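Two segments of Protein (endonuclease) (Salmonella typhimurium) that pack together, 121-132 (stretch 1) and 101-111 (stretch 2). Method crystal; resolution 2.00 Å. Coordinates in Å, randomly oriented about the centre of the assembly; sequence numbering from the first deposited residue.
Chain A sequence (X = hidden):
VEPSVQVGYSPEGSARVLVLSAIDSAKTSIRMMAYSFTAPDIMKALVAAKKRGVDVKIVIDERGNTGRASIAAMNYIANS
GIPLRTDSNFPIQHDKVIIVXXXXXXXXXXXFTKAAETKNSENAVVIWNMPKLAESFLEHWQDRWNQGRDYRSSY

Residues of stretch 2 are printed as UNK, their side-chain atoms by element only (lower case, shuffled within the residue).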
# COMPACT_ATOMS: atom_id res chain seq x y z
N SER A 121 -1.89 -11.92 -0.44
CA SER A 121 -2.09 -11.44 0.92
C SER A 121 -1.94 -9.94 0.71
O SER A 121 -0.97 -9.47 0.07
CB SER A 121 -1.02 -11.96 1.87
OG SER A 121 -1.22 -11.40 3.16
N GLU A 122 -2.92 -9.18 1.19
CA GLU A 122 -2.92 -7.72 1.05
C GLU A 122 -3.61 -7.11 2.24
O GLU A 122 -4.24 -7.79 3.04
CB GLU A 122 -3.73 -7.26 -0.18
CG GLU A 122 -3.52 -8.01 -1.46
CD GLU A 122 -2.45 -7.41 -2.32
OE1 GLU A 122 -1.76 -6.48 -1.85
OE2 GLU A 122 -2.29 -7.87 -3.47
N ASN A 123 -3.48 -5.80 2.34
CA ASN A 123 -4.17 -5.05 3.38
C ASN A 123 -4.64 -3.77 2.71
O ASN A 123 -3.97 -3.23 1.83
CB ASN A 123 -3.24 -4.72 4.56
CG ASN A 123 -2.19 -3.69 4.21
OD1 ASN A 123 -1.14 -4.02 3.66
ND2 ASN A 123 -2.46 -2.44 4.51
N ALA A 124 -5.83 -3.31 3.08
CA ALA A 124 -6.36 -2.05 2.59
C ALA A 124 -6.88 -1.33 3.81
O ALA A 124 -7.51 -1.94 4.67
CB ALA A 124 -7.53 -2.29 1.58
N VAL A 125 -6.58 -0.04 3.90
CA VAL A 125 -7.08 0.75 5.01
C VAL A 125 -7.87 1.93 4.48
O VAL A 125 -7.59 2.45 3.40
CB VAL A 125 -5.93 1.29 5.91
CG1 VAL A 125 -5.17 0.13 6.52
CG2 VAL A 125 -5.01 2.19 5.11
N VAL A 126 -8.91 2.31 5.22
CA VAL A 126 -9.69 3.47 4.86
C VAL A 126 -9.64 4.42 6.04
O VAL A 126 -10.12 4.09 7.12
CB VAL A 126 -11.16 3.12 4.52
CG1 VAL A 126 -11.94 4.40 4.23
CG2 VAL A 126 -11.22 2.20 3.29
N ILE A 127 -9.00 5.57 5.84
CA ILE A 127 -8.86 6.58 6.88
C ILE A 127 -9.95 7.61 6.64
O ILE A 127 -9.86 8.44 5.74
CB ILE A 127 -7.46 7.27 6.80
CG1 ILE A 127 -6.36 6.21 6.83
CG2 ILE A 127 -7.29 8.24 7.97
CD1 ILE A 127 -5.01 6.69 6.31
N TRP A 128 -11.00 7.53 7.45
CA TRP A 128 -12.16 8.41 7.34
C TRP A 128 -12.07 9.75 8.05
O TRP A 128 -11.56 9.85 9.17
CB TRP A 128 -13.41 7.73 7.88
CG TRP A 128 -13.76 6.43 7.25
CD1 TRP A 128 -13.41 5.18 7.69
CD2 TRP A 128 -14.60 6.23 6.12
NE1 TRP A 128 -14.00 4.22 6.90
CE2 TRP A 128 -14.73 4.84 5.93
CE3 TRP A 128 -15.27 7.10 5.24
CZ2 TRP A 128 -15.50 4.29 4.89
CZ3 TRP A 128 -16.02 6.56 4.22
CH2 TRP A 128 -16.14 5.17 4.06
N ASN A 129 -12.62 10.77 7.40
CA ASN A 129 -12.71 12.10 7.97
C ASN A 129 -11.45 12.70 8.58
O ASN A 129 -11.38 12.98 9.77
CB ASN A 129 -13.85 12.09 9.01
CG ASN A 129 -15.18 11.63 8.40
OD1 ASN A 129 -15.71 10.57 8.71
ND2 ASN A 129 -15.71 12.44 7.49
N MET A 130 -10.46 12.88 7.72
CA MET A 130 -9.19 13.49 8.10
C MET A 130 -8.89 14.41 6.93
O MET A 130 -8.08 14.09 6.06
CB MET A 130 -8.09 12.43 8.22
CG MET A 130 -8.11 11.69 9.54
SD MET A 130 -6.53 10.94 9.98
CE MET A 130 -5.55 12.37 10.31
N PRO A 131 -9.55 15.57 6.90
CA PRO A 131 -9.37 16.54 5.82
C PRO A 131 -7.93 16.89 5.47
O PRO A 131 -7.58 16.95 4.30
CB PRO A 131 -10.16 17.76 6.29
CG PRO A 131 -11.15 17.22 7.25
CD PRO A 131 -10.50 16.04 7.92
N LYS A 132 -7.08 17.13 6.46
CA LYS A 132 -5.69 17.49 6.19
C LYS A 132 -4.93 16.38 5.49
O LYS A 132 -4.10 16.64 4.62
CB LYS A 132 -4.95 17.86 7.47
CG LYS A 132 -5.75 18.71 8.42
CD LYS A 132 -6.07 17.93 9.70
CE LYS A 132 -7.21 16.94 9.48
NZ LYS A 132 -6.78 15.59 9.86
N UNK A 101 -14.54 12.22 -1.32
CA UNK A 101 -15.16 13.42 -0.78
C UNK A 101 -14.19 14.40 -0.10
O UNK A 101 -14.54 15.07 0.86
c UNK A 101 -17.45 12.34 -0.55
c UNK A 101 -16.29 13.03 0.18
o UNK A 101 -18.29 11.69 0.11
o UNK A 101 -17.50 12.43 -1.79
N UNK A 102 -12.97 14.47 -0.62
CA UNK A 102 -11.96 15.38 -0.10
C UNK A 102 -11.61 15.26 1.39
O UNK A 102 -10.97 16.13 1.94
n UNK A 102 -11.21 18.48 0.90
c UNK A 102 -11.23 17.81 -0.24
o UNK A 102 -10.38 17.96 -1.12
c UNK A 102 -12.37 16.82 -0.41
N UNK A 103 -12.05 14.18 2.03
CA UNK A 103 -11.75 14.00 3.45
C UNK A 103 -11.42 12.57 3.84
O UNK A 103 -11.01 12.33 4.97
c UNK A 103 -12.91 14.46 4.35
c UNK A 103 -14.03 13.45 4.28
c UNK A 103 -13.40 15.84 3.93
N UNK A 104 -11.61 11.63 2.93
CA UNK A 104 -11.34 10.23 3.23
C UNK A 104 -10.31 9.64 2.28
O UNK A 104 -10.29 9.96 1.09
o UNK A 104 -13.39 9.68 4.39
c UNK A 104 -12.36 7.92 3.09
c UNK A 104 -12.64 9.41 3.19
N UNK A 105 -9.43 8.78 2.80
CA UNK A 105 -8.39 8.17 1.98
C UNK A 105 -8.27 6.67 2.15
O UNK A 105 -8.11 6.17 3.27
c UNK A 105 -6.96 10.30 2.10
c UNK A 105 -5.86 8.11 1.47
c UNK A 105 -6.96 8.79 2.33
N UNK A 106 -8.37 5.94 1.05
CA UNK A 106 -8.19 4.50 1.08
C UNK A 106 -6.78 4.31 0.53
O UNK A 106 -6.40 5.00 -0.41
c UNK A 106 -9.18 3.80 0.12
o UNK A 106 -7.35 0.73 -0.61
o UNK A 106 -7.68 2.48 -1.88
c UNK A 106 -7.95 1.79 -0.88
c UNK A 106 -9.05 2.27 0.06
N UNK A 107 -6.00 3.41 1.13
CA UNK A 107 -4.65 3.15 0.64
C UNK A 107 -4.19 1.82 1.21
O UNK A 107 -4.92 1.18 1.97
o UNK A 107 -2.44 4.03 0.25
c UNK A 107 -3.65 4.26 0.99
c UNK A 107 -3.33 4.28 2.49
N UNK A 108 -2.98 1.39 0.84
CA UNK A 108 -2.47 0.11 1.32
C UNK A 108 -1.72 -0.62 0.23
O UNK A 108 -1.22 0.00 -0.70
N UNK A 109 -1.62 -1.94 0.32
CA UNK A 109 -0.91 -2.70 -0.70
C UNK A 109 -1.85 -3.12 -1.84
O UNK A 109 -1.41 -3.35 -2.96
o UNK A 109 -1.25 -4.96 0.19
c UNK A 109 -0.28 -3.96 -0.10
N UNK A 110 -3.13 -3.21 -1.51
CA UNK A 110 -4.19 -3.65 -2.42
C UNK A 110 -4.28 -2.99 -3.81
O UNK A 110 -4.62 -1.80 -3.93
c UNK A 110 -9.13 -4.94 -3.63
c UNK A 110 -6.75 -4.04 -2.43
c UNK A 110 -8.43 -5.76 -2.79
c UNK A 110 -8.65 -3.66 -3.88
c UNK A 110 -7.24 -5.32 -2.18
c UNK A 110 -7.47 -3.22 -3.29
c UNK A 110 -5.54 -3.52 -1.67
N UNK A 111 -3.96 -3.75 -4.86
CA UNK A 111 -4.07 -3.24 -6.23
C UNK A 111 -5.50 -3.50 -6.65
O UNK A 111 -6.15 -4.41 -6.13
c UNK A 111 -3.16 -3.97 -7.21
o UNK A 111 -0.85 -4.15 -6.69
c UNK A 111 -1.75 -3.47 -7.18
n UNK A 111 -1.53 -2.28 -7.67
O HOH W 1 -8.59 10.63 5.34
O HOH W 2 -1.75 -6.71 -5.54

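Position 101 carries two side-chain carbons, the second bearing two oxygens, which makes it a carboxylate of the shorter kind; it reaches no atom of stretch 1 and is satisfied elsewhere in the structure. It is Asp101. At position 102 there are again two carbons, but the second bears one oxygen and one nitrogen, a short amide. It stays short of contact with stretch 1, and the backbone angles are positive. This is Asn102, a residue that readily allows such angles.

Position 103 has three carbons, one carrying the other two, a branch at CB with no polar atom. One methyl sits 4.2 Å from Pro131 CG, the other 3.8 Å from Asn129 ND2. This is Val103; CG1 is the methyl near Pro131 and CG2 the one near the Asn129 amide. Its carbonyl does more: Met130 N donates to Val103 O at 2.9 Å, tying the turn that precedes a helix to this stretch.

At position 104 one carbon carries an oxygen and a carbon. The oxygen accepts from Asn129 N at 3.3 Å and lies equally close to Trp128 CE3, while the methyl rests 3.7 Å from Val126 CG1. A branched hydroxyl fits both demands: Thr104.

Position 105 repeats the three-carbon branch, without polar atoms, on the same face as Ile127. It is Val105, and its backbone forms a reciprocal pair, Ile127 N to Val105 O at 2.8 Å and Val105 N to Ile127 O at 3.0 Å. Position 106 has a chain of three carbons ending in two oxygens. Its middle carbon is 3.9 Å from Val126 CG2 and one oxygen 3.7 Å from Ala124 CB, so the aliphatic part of Glu106 packs beside Val126.

Position 107 is another carbon bearing one oxygen and one carbon. The methyl meets Val125 CG2 at 3.7 Å, and the hydroxyl is bonded elsewhere in the structure: Thr107. Position 108 has no side-chain atoms. An ideal CB would lie 2.5 Å from Asn123 O, a clash, and the backbone angles alone demand Gly108.

Position 109 has one carbon and one oxygen, the latter 2.6 Å from Glu122 OE1. This is Ser109; its OG donates to that carboxylate and accepts from Asn123 N at 3.2 Å. Position 110 bears one carbon and a six-carbon ring, Phe110, whose ring edge meets Glu122 CB and whose CB lies 4.0 Å from Ala124 CB. Position 111, two carbons ending in one oxygen and one nitrogen, is Asn111; a water bridges Asn111 OD1 at 2.9 Å and Glu122 OE2 at 2.4 Å.

The contact is an antiparallel strand pair with a different fastening at each end. Reciprocal backbone bonds at Val125–Thr107 and Ile127–Val105 set the register; these four share one face, and Val126 with Glu106 lies on the other. Beyond the pairing, Ser109 continues the ladder with backbone and hydroxyl, its N donating to Asn123 O at 3.1 Å, and Val103 and Thr104 hold the turn at Asn129 and Met130. Gly108 pairs with Ala124, CA to CA 4.6 Å.

Stretch 2 101-111: DNVTVETGSFN
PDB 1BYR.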